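Local structure of sialidase B (Streptococcus pneumoniae serotype 4, 4XJW) at residues A[8-13]-A[165-170]; A[205-210]-A[224-229]; A[231-236]-A[284-289]. The protein cleaves alpha-(2->3)-, alpha-(2->6)- and alpha-(2->8)-linked terminal sialic acids from oligosaccharides, glycoproteins and glycolipids, as an intramolecular trans-sialidase of glycosyl hydrolase family 33. The protein carries 1 engineered substitution. One frame throughout, in Å; residues are numbered along the deposited sequence.

Interaction 1: residues A[8-13]-A[165-170]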
ATOM      1  N   GLY A   8      14.850 -31.386 -11.051  1.00 27.86           N
ATOM      2  CA  GLY A   8      15.171 -29.995 -11.291  1.00 27.43           C
ATOM      3  C   GLY A   8      15.921 -29.669 -12.564  1.00 32.13           C
ATOM      4  O   GLY A   8      16.169 -30.541 -13.394  1.00 33.95           O
ATOM      5  N   SER A   9      16.279 -28.394 -12.701  1.00 27.85           N
ATOM      6  CA  SER A   9      16.928 -27.872 -13.895  1.00 32.31           C
ATOM      7  C   SER A   9      16.120 -28.220 -15.138  1.00 28.96           C
ATOM      8  O   SER A   9      16.650 -28.783 -16.098  1.00 38.30           O
ATOM      9  CB  SER A   9      18.362 -28.397 -14.017  1.00 30.60           C
ATOM     10  OG  SER A   9      19.003 -28.447 -12.750  1.00 36.93           O
ATOM     11  N   TYR A  10      14.825 -27.905 -15.100  1.00 21.49           N
ATOM     12  CA  TYR A  10      13.954 -28.081 -16.257  1.00 23.05           C
ATOM     13  C   TYR A  10      13.822 -26.771 -17.020  1.00 26.78           C
ATOM     14  O   TYR A  10      13.367 -25.767 -16.473  1.00 26.45           O
ATOM     15  CB  TYR A  10      12.557 -28.544 -15.837  1.00 23.64           C
ATOM     16  CG  TYR A  10      12.492 -29.907 -15.194  1.00 24.84           C
ATOM     17  CD1 TYR A  10      12.531 -31.064 -15.967  1.00 23.18           C
ATOM     18  CD2 TYR A  10      12.366 -30.040 -13.815  1.00 21.34           C
ATOM     19  CE1 TYR A  10      12.465 -32.312 -15.379  1.00 24.99           C
ATOM     20  CE2 TYR A  10      12.293 -31.282 -13.223  1.00 22.49           C
ATOM     21  CZ  TYR A  10      12.343 -32.414 -14.008  1.00 24.90           C
ATOM     22  OH  TYR A  10      12.271 -33.655 -13.413  1.00 29.38           O
ATOM     23  N   GLN A  11      14.225 -26.785 -18.284  1.00 23.07           N
ATOM     24  CA  GLN A  11      14.030 -25.637 -19.145  1.00 20.82           C
ATOM     25  C   GLN A  11      12.672 -25.763 -19.815  1.00 25.19           C
ATOM     26  O   GLN A  11      12.404 -26.749 -20.499  1.00 28.59           O
ATOM     27  CB  GLN A  11      15.135 -25.555 -20.193  1.00 26.11           C
ATOM     28  CG  GLN A  11      16.516 -25.438 -19.576  1.00 27.86           C
ATOM     29  CD  GLN A  11      16.629 -24.224 -18.677  1.00 26.11           C
ATOM     30  OE1 GLN A  11      16.336 -23.105 -19.100  1.00 36.51           O
ATOM     31  NE2 GLN A  11      17.033 -24.439 -17.431  1.00 34.90           N
ATOM     32  N   LEU A  12      11.813 -24.776 -19.591  1.00 25.33           N
ATOM     33  CA  LEU A  12      10.512 -24.732 -20.237  1.00 23.68           C
ATOM     34  C   LEU A  12      10.613 -23.795 -21.435  1.00 23.99           C
ATOM     35  O   LEU A  12      10.568 -22.571 -21.295  1.00 21.48           O
ATOM     36  CB  LEU A  12       9.437 -24.259 -19.251  1.00 19.73           C
ATOM     37  CG  LEU A  12       9.393 -24.981 -17.901  1.00 19.85           C
ATOM     38  CD1 LEU A  12       8.298 -24.419 -17.027  1.00 19.15           C
ATOM     39  CD2 LEU A  12       9.197 -26.479 -18.073  1.00 24.65           C
ATOM     40  N   ASN A  13      10.789 -24.373 -22.620  1.00 24.83           N
ATOM     41  CA  ASN A  13      10.881 -23.573 -23.829  1.00 28.60           C
ATOM     42  C   ASN A  13       9.752 -23.894 -24.791  1.00 27.84           C
ATOM     43  O   ASN A  13       9.978 -24.490 -25.846  1.00 28.64           O
ATOM     44  CB  ASN A  13      12.238 -23.769 -24.511  1.00 31.57           C
ATOM     45  CG  ASN A  13      13.396 -23.285 -23.656  1.00 28.76           C
ATOM     46  OD1 ASN A  13      13.536 -22.090 -23.400  1.00 37.80           O
ATOM     47  ND2 ASN A  13      14.236 -24.212 -23.218  1.00 35.35           N
ATOM     48  N   GLY A 165      10.037 -20.412 -19.314  1.00 16.69           N
ATOM     49  CA  GLY A 165      10.594 -20.203 -17.993  1.00 19.61           C
ATOM     50  C   GLY A 165      11.436 -21.396 -17.620  1.00 18.43           C
ATOM     51  O   GLY A 165      11.856 -22.148 -18.497  1.00 21.72           O
ATOM     52  N   SER A 166      11.692 -21.579 -16.330  1.00 17.60           N
ATOM     53  CA  SER A 166      12.431 -22.749 -15.894  1.00 18.44           C
ATOM     54  C   SER A 166      11.990 -23.185 -14.511  1.00 19.08           C
ATOM     55  O   SER A 166      11.647 -22.360 -13.666  1.00 19.43           O
ATOM     56  CB  SER A 166      13.941 -22.495 -15.910  1.00 21.14           C
ATOM     57  OG  SER A 166      14.314 -21.514 -14.963  1.00 24.60           O
ATOM     58  N   ILE A 167      11.983 -24.490 -14.290  1.00 17.03           N
ATOM     59  CA  ILE A 167      11.702 -25.029 -12.974  1.00 18.90           C
ATOM     60  C   ILE A 167      13.004 -25.575 -12.401  1.00 20.83           C
ATOM     61  O   ILE A 167      13.472 -26.640 -12.806  1.00 22.18           O
ATOM     62  CB  ILE A 167      10.631 -26.119 -13.034  1.00 17.20           C
ATOM     63  CG1 ILE A 167       9.324 -25.545 -13.570  1.00 22.20           C
ATOM     64  CG2 ILE A 167      10.416 -26.757 -11.663  1.00 21.08           C
ATOM     65  CD1 ILE A 167       8.251 -26.574 -13.746  1.00 17.58           C
ATOM     66  N   ASP A 168      13.606 -24.829 -11.485  1.00 18.29           N
ATOM     67  CA  ASP A 168      14.898 -25.232 -10.945  1.00 24.53           C
ATOM     68  C   ASP A 168      14.778 -26.414  -9.981  1.00 20.42           C
ATOM     69  O   ASP A 168      15.665 -27.264  -9.923  1.00 23.50           O
ATOM     70  CB  ASP A 168      15.622 -24.049 -10.303  1.00 31.05           C
ATOM     71  CG  ASP A 168      16.445 -23.259 -11.306  1.00 39.45           C
ATOM     72  OD1 ASP A 168      16.827 -23.838 -12.346  1.00 41.80           O
ATOM     73  OD2 ASP A 168      16.707 -22.062 -11.050  1.00 41.81           O
ATOM     74  N   GLU A 169      13.675 -26.464  -9.238  1.00 19.95           N
ATOM     75  CA  GLU A 169      13.388 -27.564  -8.318  1.00 23.19           C
ATOM     76  C   GLU A 169      11.879 -27.788  -8.246  1.00 25.51           C
ATOM     77  O   GLU A 169      11.106 -26.830  -8.185  1.00 19.54           O
ATOM     78  CB  GLU A 169      13.903 -27.252  -6.912  1.00 25.99           C
ATOM     79  CG  GLU A 169      15.349 -26.774  -6.839  1.00 34.50           C
ATOM     80  CD  GLU A 169      15.809 -26.525  -5.419  1.00 40.87           C
ATOM     81  OE1 GLU A 169      15.098 -26.951  -4.485  1.00 47.74           O
ATOM     82  OE2 GLU A 169      16.880 -25.905  -5.241  1.00 42.44           O
ATOM     83  N   ILE A 170      11.458 -29.049  -8.244  1.00 22.56           N
ATOM     84  CA  ILE A 170      10.060 -29.366  -7.972  1.00 22.65           C
ATOM     85  C   ILE A 170       9.941 -30.634  -7.127  1.00 27.34           C
ATOM     86  O   ILE A 170      10.570 -31.653  -7.424  1.00 27.09           O
ATOM     87  CB  ILE A 170       9.218 -29.476  -9.260  1.00 23.53           C
ATOM     88  CG1 ILE A 170       7.766 -29.813  -8.908  1.00 23.69           C
ATOM     89  CG2 ILE A 170       9.804 -30.504 -10.227  1.00 26.82           C
ATOM     90  CD1 ILE A 170       6.848 -29.839 -10.092  1.00 24.48           C
TER
HETATM   91  O   HOH W   1      13.947 -21.700 -20.488  1.00 33.04           O
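Tyr10 and Ile167 form the central pair of an antiparallel ladder in the concanavalin-like beta sandwich, where two strands far apart in sequence lie side by side. Their backbones exchange two hydrogen bonds, Tyr10 N to Ile167 O and Ile167 N to Tyr10 O, both 2.9 Å. Ser9 also faces Ile167, which makes a G1 beta bulge; Ser9 takes a positive phi (53°), and its N bonds instead to Asp168 O at 3.1 Å. The two faces of the ladder differ sharply. On the face of Tyr10, Leu12 and Ile167 the packing is apolar: Leu12 CD1 lies 3.8 Å from Ile167 CG1, and Tyr10 CE2 is 4.0 Å from Ile170 CG2, these two side chains crossing at about a right angle. Leu150 and Ile17, from the other sheet, cover this side. On the opposite face, solvent-exposed Gln11 meets the buried Ser166 only loosely. There a water lies within hydrogen-bonding distance of Asn13 OD1 and Gly165 O. Gln11 has CG beside its backbone N (chi1 -59°) and its chain bends at chi2; its amide end comes nearer the other strand, NE2 4.0 Å from Ser166 CB.

Interaction 2: residues A[205-210]-A[224-229]; sequences YFRIPT and DARYGG. With DMS (dimethyl sulfoxide), chain C.
Arg207 and Asp224 pair in the antiparallel hairpin of strands 205-213 and 219-226, the first four-stranded sheet of the catalytic beta-propeller; Arg207 belongs to the FRIP sequence motif of sialidases and, by similarity, binds substrate. Asp224 N bonds to Arg207 O at 2.9 Å, and Arg207 N returns a bond to Asp224 O. Two residues along, beyond the non-hydrogen-bonded pair Phe206-Ala225, Arg226 N reaches Tyr205 O at 2.8 Å, while the opposite bond from Tyr205 N is weak. Arg207, Asp224 and Arg226 share one face of the hairpin. Arg226, extended from CG to NE, grips Asp224 side-on: NE (3.0 Å) and NH2 (2.8 Å) both donate to the single oxygen OD2, NE along its anti lone pair. This two-nitrogen grip on one oxygen fixes the turn of the guanidinium, and Arg207 CB lies 3.7 Å above its plane. The two guanidinium planes are 56° apart, with their NH1 atoms 4.5 Å from each other; any repulsion is probably eased by Glu631, salt-bridged to Arg207, and Asp232, salt-bridged to Arg226. Tyr615, the probable nucleophile, makes a cation-pi contact with Arg207. At the other end, Gly229 CA sits over the Tyr205 ring, 3.9 Å from its centroid. Next to Arg207, Arg226 NH2 donates to the oxygen of a dimethyl sulfoxide, probably from the crystallisation liquor, at 3.1 Å.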
ATOM      1  N   TYR A 205      -4.538  -5.267   5.197  1.00  9.55           N
ATOM      2  CA  TYR A 205      -4.143  -4.557   3.967  1.00  8.42           C
ATOM      3  C   TYR A 205      -3.306  -3.332   4.288  1.00  9.24           C
ATOM      4  O   TYR A 205      -3.458  -2.737   5.355  1.00  8.75           O
ATOM      5  CB  TYR A 205      -5.378  -4.172   3.140  1.00  8.87           C
ATOM      6  CG  TYR A 205      -6.283  -5.364   2.928  1.00  9.47           C
ATOM      7  CD1 TYR A 205      -6.019  -6.290   1.914  1.00  8.26           C
ATOM      8  CD2 TYR A 205      -7.329  -5.611   3.802  1.00 10.80           C
ATOM      9  CE1 TYR A 205      -6.817  -7.417   1.748  1.00 10.38           C
ATOM     10  CE2 TYR A 205      -8.129  -6.729   3.650  1.00 11.01           C
ATOM     11  CZ  TYR A 205      -7.866  -7.623   2.638  1.00  8.46           C
ATOM     12  OH  TYR A 205      -8.656  -8.733   2.524  1.00 11.70           O
ATOM     13  N   PHE A 206      -2.419  -2.967   3.366  1.00  8.87           N
ATOM     14  CA  PHE A 206      -1.558  -1.797   3.543  1.00  7.03           C
ATOM     15  C   PHE A 206      -1.454  -1.057   2.236  1.00  9.20           C
ATOM     16  O   PHE A 206      -1.467  -1.672   1.166  1.00  9.53           O
ATOM     17  CB  PHE A 206      -0.159  -2.203   4.019  1.00  9.51           C
ATOM     18  CG  PHE A 206      -0.172  -2.903   5.330  1.00  9.02           C
ATOM     19  CD1 PHE A 206      -0.205  -2.179   6.511  1.00  8.24           C
ATOM     20  CD2 PHE A 206      -0.225  -4.284   5.382  1.00  9.41           C
ATOM     21  CE1 PHE A 206      -0.268  -2.820   7.723  1.00 10.57           C
ATOM     22  CE2 PHE A 206      -0.263  -4.941   6.598  1.00 10.05           C
ATOM     23  CZ  PHE A 206      -0.300  -4.208   7.772  1.00  9.92           C
ATOM     24  N   ARG A 207      -1.362   0.269   2.323  1.00  9.45           N
ATOM     25  CA  ARG A 207      -1.206   1.113   1.141  1.00  8.19           C
ATOM     26  C   ARG A 207      -0.452   2.361   1.558  1.00 10.50           C
ATOM     27  O   ARG A 207      -0.363   2.690   2.749  1.00 10.61           O
ATOM     28  CB  ARG A 207      -2.554   1.535   0.515  1.00  8.59           C
ATOM     29  CG  ARG A 207      -3.211   0.501  -0.448  1.00 10.75           C
ATOM     30  CD  ARG A 207      -3.875   1.193  -1.660  1.00 17.29           C
ATOM     31  NE  ARG A 207      -2.947   1.872  -2.557  1.00 17.16           N
ATOM     32  CZ  ARG A 207      -3.313   2.721  -3.525  1.00 16.75           C
ATOM     33  NH1 ARG A 207      -4.602   2.989  -3.713  1.00 19.34           N
ATOM     34  NH2 ARG A 207      -2.385   3.307  -4.311  1.00 15.72           N
ATOM     35  N   ILE A 208       0.081   3.062   0.564  1.00  7.84           N
ATOM     36  CA  ILE A 208       0.660   4.395   0.739  1.00  8.86           C
ATOM     37  C   ILE A 208       1.920   4.400   1.630  1.00  6.61           C
ATOM     38  O   ILE A 208       1.938   5.023   2.688  1.00  8.57           O
ATOM     39  CB  ILE A 208      -0.362   5.427   1.306  1.00  8.89           C
ATOM     40  CG1 ILE A 208      -1.785   5.200   0.782  1.00  9.58           C
ATOM     41  CG2 ILE A 208       0.065   6.831   0.937  1.00  7.28           C
ATOM     42  CD1 ILE A 208      -1.922   5.269  -0.737  1.00 12.44           C
ATOM     43  N   PRO A 209       2.985   3.718   1.191  1.00  7.34           N
ATOM     44  CA  PRO A 209       4.213   3.614   1.990  1.00  9.01           C
ATOM     45  C   PRO A 209       5.025   4.897   1.967  1.00  9.51           C
ATOM     46  O   PRO A 209       5.001   5.649   0.981  1.00  9.54           O
ATOM     47  CB  PRO A 209       5.004   2.538   1.253  1.00  9.97           C
ATOM     48  CG  PRO A 209       4.529   2.640  -0.180  1.00  8.87           C
ATOM     49  CD  PRO A 209       3.070   2.957  -0.070  1.00  9.69           C
ATOM     50  N   THR A 210       5.776   5.125   3.044  1.00  7.62           N
ATOM     51  CA  THR A 210       6.747   6.216   3.119  1.00  7.26           C
ATOM     52  C   THR A 210       8.055   5.669   3.698  1.00  8.18           C
ATOM     53  O   THR A 210       8.067   4.617   4.351  1.00  8.79           O
ATOM     54  CB  THR A 210       6.263   7.415   3.967  1.00  7.97           C
ATOM     55  OG1 THR A 210       6.469   7.139   5.358  1.00 11.39           O
ATOM     56  CG2 THR A 210       4.772   7.729   3.706  1.00 12.12           C
ATOM     57  N   ASP A 224      -0.443   3.455   5.553  1.00  8.42           N
ATOM     58  CA  ASP A 224      -1.861   3.263   5.854  1.00  6.96           C
ATOM     59  C   ASP A 224      -2.071   1.793   6.190  1.00  7.75           C
ATOM     60  O   ASP A 224      -1.811   0.930   5.351  1.00  7.82           O
ATOM     61  CB  ASP A 224      -2.721   3.538   4.616  1.00  8.19           C
ATOM     62  CG  ASP A 224      -2.965   5.014   4.333  1.00 10.63           C
ATOM     63  OD1 ASP A 224      -2.169   5.901   4.700  1.00 14.96           O
ATOM     64  OD2 ASP A 224      -3.990   5.274   3.663  1.00 13.19           O
ATOM     65  N   ALA A 225      -2.522   1.518   7.411  1.00  9.06           N
ATOM     66  CA  ALA A 225      -2.958   0.197   7.817  1.00  6.04           C
ATOM     67  C   ALA A 225      -4.454   0.187   7.482  1.00  8.05           C
ATOM     68  O   ALA A 225      -5.247   0.837   8.164  1.00  9.67           O
ATOM     69  CB  ALA A 225      -2.724  -0.002   9.312  1.00  9.82           C
ATOM     70  N   ARG A 226      -4.825  -0.510   6.412  1.00  8.58           N
ATOM     71  CA  ARG A 226      -6.187  -0.424   5.899  1.00  8.65           C
ATOM     72  C   ARG A 226      -6.975  -1.678   6.263  1.00  8.91           C
ATOM     73  O   ARG A 226      -6.589  -2.805   5.914  1.00  9.02           O
ATOM     74  CB  ARG A 226      -6.170  -0.167   4.388  1.00 11.28           C
ATOM     75  CG  ARG A 226      -5.483   1.147   3.996  1.00  9.49           C
ATOM     76  CD  ARG A 226      -6.002   1.685   2.671  1.00 12.34           C
ATOM     77  NE  ARG A 226      -5.446   3.004   2.382  1.00  8.54           N
ATOM     78  CZ  ARG A 226      -5.704   3.695   1.280  1.00 10.64           C
ATOM     79  NH1 ARG A 226      -6.511   3.186   0.353  1.00 13.03           N
ATOM     80  NH2 ARG A 226      -5.158   4.891   1.111  1.00 10.23           N
ATOM     81  N   TYR A 227      -8.079  -1.480   6.980  1.00  9.03           N
ATOM     82  CA  TYR A 227      -8.801  -2.614   7.553  1.00 10.39           C
ATOM     83  C   TYR A 227      -9.910  -3.158   6.656  1.00 10.89           C
ATOM     84  O   TYR A 227     -10.107  -4.372   6.609  1.00 10.58           O
ATOM     85  CB  TYR A 227      -9.331  -2.271   8.958  1.00 10.45           C
ATOM     86  CG  TYR A 227      -8.211  -2.005   9.927  1.00  8.91           C
ATOM     87  CD1 TYR A 227      -7.598  -0.751   9.982  1.00 10.95           C
ATOM     88  CD2 TYR A 227      -7.733  -3.016  10.761  1.00  9.65           C
ATOM     89  CE1 TYR A 227      -6.542  -0.507  10.850  1.00  9.28           C
ATOM     90  CE2 TYR A 227      -6.667  -2.780  11.639  1.00 10.88           C
ATOM     91  CZ  TYR A 227      -6.089  -1.521  11.674  1.00 12.39           C
ATOM     92  OH  TYR A 227      -5.042  -1.260  12.529  1.00 12.55           O
ATOM     93  N   GLY A 228     -10.605  -2.258   5.959  1.00 10.41           N
ATOM     94  CA  GLY A 228     -11.757  -2.603   5.133  1.00 10.91           C
ATOM     95  C   GLY A 228     -11.367  -2.824   3.684  1.00 12.15           C
ATOM     96  O   GLY A 228     -11.822  -2.113   2.772  1.00 11.57           O
ATOM     97  N   GLY A 229     -10.522  -3.824   3.453  1.00 11.67           N
ATOM     98  CA  GLY A 229      -9.941  -4.009   2.136  1.00  7.96           C
ATOM     99  C   GLY A 229      -8.973  -2.872   1.841  1.00  9.31           C
ATOM    100  O   GLY A 229      -8.562  -2.149   2.749  1.00  9.81           O
TER
HETATM  101  S   DMS C 702      -4.290   7.788  -2.070  1.00 18.55           S
HETATM  102  O   DMS C 702      -4.652   7.340  -0.682  1.00 16.37           O
HETATM  103  C1  DMS C 702      -4.577   6.393  -3.196  1.00 14.40           C
HETATM  104  C2  DMS C 702      -5.635   8.864  -2.639  1.00 19.32           C
HETATM  105  O   HOH W   2       0.472   6.591   4.523  1.00 13.99           O

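Interaction 3: residues A[231-236]-A[284-289]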
ATOM      1  N   HIS A 231      -9.611  -0.178  -0.002  1.00  9.08           N
ATOM      2  CA  HIS A 231     -10.318   1.061  -0.348  1.00 10.81           C
ATOM      3  C   HIS A 231      -9.782   2.309   0.366  1.00 11.93           C
ATOM      4  O   HIS A 231      -9.435   2.263   1.557  1.00 10.84           O
ATOM      5  CB  HIS A 231     -11.805   0.964  -0.003  1.00 12.06           C
ATOM      6  CG  HIS A 231     -12.548  -0.102  -0.738  1.00 11.36           C
ATOM      7  ND1 HIS A 231     -12.477  -0.266  -2.106  1.00 10.13           N
ATOM      8  CD2 HIS A 231     -13.413  -1.046  -0.290  1.00 11.76           C
ATOM      9  CE1 HIS A 231     -13.257  -1.271  -2.469  1.00 11.20           C
ATOM     10  NE2 HIS A 231     -13.838  -1.757  -1.383  1.00  9.11           N
ATOM     11  N   ASP A 232      -9.744   3.429  -0.352  1.00 10.63           N
ATOM     12  CA  ASP A 232      -9.518   4.716   0.290  1.00  9.77           C
ATOM     13  C   ASP A 232     -10.690   5.011   1.232  1.00 11.37           C
ATOM     14  O   ASP A 232     -11.748   4.377   1.136  1.00 13.09           O
ATOM     15  CB  ASP A 232      -9.479   5.870  -0.722  1.00 12.20           C
ATOM     16  CG  ASP A 232      -8.332   5.785  -1.715  1.00 16.77           C
ATOM     17  OD1 ASP A 232      -7.466   4.906  -1.598  1.00 15.14           O
ATOM     18  OD2 ASP A 232      -8.330   6.625  -2.651  1.00 23.45           O
ATOM     19  N   SER A 233     -10.525   6.002   2.098  1.00 11.00           N
ATOM     20  CA  SER A 233     -11.628   6.524   2.908  1.00 10.09           C
ATOM     21  C   SER A 233     -12.835   6.858   2.015  1.00 12.12           C
ATOM     22  O   SER A 233     -12.629   7.279   0.879  1.00 13.36           O
ATOM     23  CB  SER A 233     -11.174   7.777   3.650  1.00  9.80           C
ATOM     24  OG  SER A 233     -10.067   7.490   4.488  1.00 12.33           O
ATOM     25  N   LYS A 234     -14.081   6.689   2.485  1.00 13.55           N
ATOM     26  CA  LYS A 234     -14.432   6.260   3.838  1.00 12.78           C
ATOM     27  C   LYS A 234     -14.041   4.799   4.080  1.00 12.57           C
ATOM     28  O   LYS A 234     -14.219   3.940   3.216  1.00 13.06           O
ATOM     29  CB  LYS A 234     -15.948   6.435   4.048  1.00 14.11           C
ATOM     30  CG  LYS A 234     -16.800   5.634   3.062  1.00 15.48           C
ATOM     31  CD  LYS A 234     -18.292   5.942   3.162  1.00 16.67           C
ATOM     32  CE  LYS A 234     -19.060   5.112   2.136  1.00 22.96           C
ATOM     33  NZ  LYS A 234     -20.528   5.044   2.387  1.00 36.26           N
ATOM     34  N   SER A 235     -13.475   4.540   5.250  1.00 10.76           N
ATOM     35  CA  SER A 235     -13.115   3.184   5.643  1.00 11.85           C
ATOM     36  C   SER A 235     -12.681   3.216   7.102  1.00  8.75           C
ATOM     37  O   SER A 235     -12.863   4.229   7.788  1.00 10.83           O
ATOM     38  CB  SER A 235     -11.960   2.677   4.782  1.00 11.40           C
ATOM     39  OG  SER A 235     -11.796   1.278   4.919  1.00 10.54           O
ATOM     40  N   LYS A 236     -12.104   2.116   7.579  1.00  8.74           N
ATOM     41  CA  LYS A 236     -11.281   2.174   8.784  1.00  9.41           C
ATOM     42  C   LYS A 236      -9.836   2.052   8.329  1.00  9.51           C
ATOM     43  O   LYS A 236      -9.433   1.050   7.712  1.00  8.94           O
ATOM     44  CB  LYS A 236     -11.595   1.081   9.809  1.00 11.44           C
ATOM     45  CG  LYS A 236     -10.674   1.218  11.031  1.00 12.12           C
ATOM     46  CD  LYS A 236     -10.826   0.092  12.052  1.00 13.34           C
ATOM     47  CE  LYS A 236      -9.757   0.242  13.137  1.00 11.73           C
ATOM     48  NZ  LYS A 236      -9.820   1.575  13.818  1.00 15.44           N
ATOM     49  N   SER A 284     -17.004   4.458   9.944  1.00 11.84           N
ATOM     50  CA  SER A 284     -15.754   4.624  10.694  1.00 10.84           C
ATOM     51  C   SER A 284     -15.016   5.900  10.357  1.00  9.74           C
ATOM     52  O   SER A 284     -15.004   6.348   9.208  1.00 12.40           O
ATOM     53  CB  SER A 284     -14.822   3.445  10.427  1.00 12.30           C
ATOM     54  OG  SER A 284     -13.603   3.583  11.148  1.00 11.25           O
ATOM     55  N   ALA A 285     -14.388   6.487  11.373  1.00 12.20           N
ATOM     56  CA  ALA A 285     -13.409   7.552  11.147  1.00 12.58           C
ATOM     57  C   ALA A 285     -12.125   6.906  10.613  1.00 12.53           C
ATOM     58  O   ALA A 285     -11.905   5.700  10.775  1.00 12.32           O
ATOM     59  CB  ALA A 285     -13.154   8.314  12.439  1.00 11.64           C
ATOM     60  N   SER A 286     -11.281   7.695   9.956  1.00 10.67           N
ATOM     61  CA  SER A 286     -10.045   7.148   9.419  1.00 10.95           C
ATOM     62  C   SER A 286      -8.971   8.214   9.257  1.00 10.09           C
ATOM     63  O   SER A 286      -9.251   9.415   9.273  1.00 12.37           O
ATOM     64  CB  SER A 286     -10.290   6.441   8.083  1.00 10.92           C
ATOM     65  OG  SER A 286     -10.790   7.355   7.103  1.00 12.62           O
ATOM     66  N   PHE A 287      -7.733   7.750   9.111  1.00 10.53           N
ATOM     67  CA  PHE A 287      -6.632   8.601   8.669  1.00 10.66           C
ATOM     68  C   PHE A 287      -6.194   8.084   7.318  1.00 12.01           C
ATOM     69  O   PHE A 287      -6.377   6.911   7.017  1.00 14.54           O
ATOM     70  CB  PHE A 287      -5.453   8.548   9.638  1.00 11.22           C
ATOM     71  CG  PHE A 287      -5.802   8.950  11.046  1.00  9.57           C
ATOM     72  CD1 PHE A 287      -6.237   7.995  11.965  1.00 10.70           C
ATOM     73  CD2 PHE A 287      -5.677  10.273  11.457  1.00 11.58           C
ATOM     74  CE1 PHE A 287      -6.548   8.363  13.273  1.00 11.22           C
ATOM     75  CE2 PHE A 287      -5.998  10.653  12.759  1.00 13.83           C
ATOM     76  CZ  PHE A 287      -6.439   9.689  13.664  1.00 11.96           C
ATOM     77  N   ILE A 288      -5.623   8.942   6.487  1.00 11.22           N
ATOM     78  CA  ILE A 288      -5.209   8.478   5.168  1.00 10.99           C
ATOM     79  C   ILE A 288      -4.109   9.380   4.625  1.00 11.74           C
ATOM     80  O   ILE A 288      -4.165  10.585   4.826  1.00 13.64           O
ATOM     81  CB  ILE A 288      -6.434   8.373   4.219  1.00 10.20           C
ATOM     82  CG1 ILE A 288      -6.009   7.967   2.798  1.00  9.67           C
ATOM     83  CG2 ILE A 288      -7.242   9.688   4.229  1.00 15.86           C
ATOM     84  CD1 ILE A 288      -7.181   7.510   1.927  1.00 11.65           C
ATOM     85  N   ASP A 289      -3.098   8.780   3.982  1.00 11.19           N
ATOM     86  CA  ASP A 289      -2.003   9.524   3.333  1.00 11.48           C
ATOM     87  C   ASP A 289      -1.094  10.248   4.316  1.00 14.82           C
ATOM     88  O   ASP A 289      -1.357  11.384   4.707  1.00 16.90           O
ATOM     89  CB  ASP A 289      -2.527  10.505   2.262  1.00 10.82           C
ATOM     90  CG  ASP A 289      -3.169   9.798   1.087  1.00 13.26           C
ATOM     91  OD1 ASP A 289      -3.072   8.555   1.009  1.00 12.75           O
ATOM     92  OD2 ASP A 289      -3.785  10.479   0.235  1.00 15.48           O
TER
HETATM   93  O   HOH W   3     -13.604   7.348   6.968  1.00 13.32           O
HETATM   94  O   HOH W   4     -12.264   3.133  13.617  1.00 16.27           O
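Ser233 holds OG beside its backbone N (chi1 -59°), and Ser286 turns OG between its backbone N and carbonyl carbon (chi1 62°), which brings the two hydroxyls together. Ser233 OG and Ser286 OG are hydrogen-bonded at 2.7 Å, the only direct hydrogen bond between the loop 231-236 and the segment 284-289. A water extends the link: it accepts a long bond from Ser235 N, lies near Ser284 O, and is hydrogen-bonded to Ser286 OG (2.8 Å). A second water joins Lys236 NZ to Ser284 OG, which itself donates to Ala285 O at 2.7 Å. Ile288 supplies the apolar part. Its CG2 packs 3.6 Å from Ser233 OG, and its CD1 meets Asp232 CB at 3.9 Å. CD1 also approaches Ser233 N at 3.7 Å, a buried amide with no partner in the model. The loop bends through a cis peptide between Ser233 and Lys234, just after Asp232. A loop carrying this aspartate, backed by the first residues of the next propeller sheet, belongs to the sialidase active site, where Asp232 is by similarity the proton acceptor.

Overall arrangement
The three contacts follow one another along the chain and fall into two regions of the protein. Interaction 1 belongs to the N-terminal lectin-like sandwich; its centre is about 36 Å from that of interaction 2 and about 44 Å from that of interaction 3, with no touch to either. Interactions 2 and 3 are neighbours in the catalytic propeller, their centres about 9 Å apart. The loop 231-236 links strands 219-226 and 237-244 and packs against the start of strand 286-294, so interaction 3 joins the first propeller sheet to the next. The salt bridge from Arg226 to Asp232 couples them, and the probable proton acceptor lies close to Arg207, which by similarity binds substrate, while the sandwich contact lies far from catalysis.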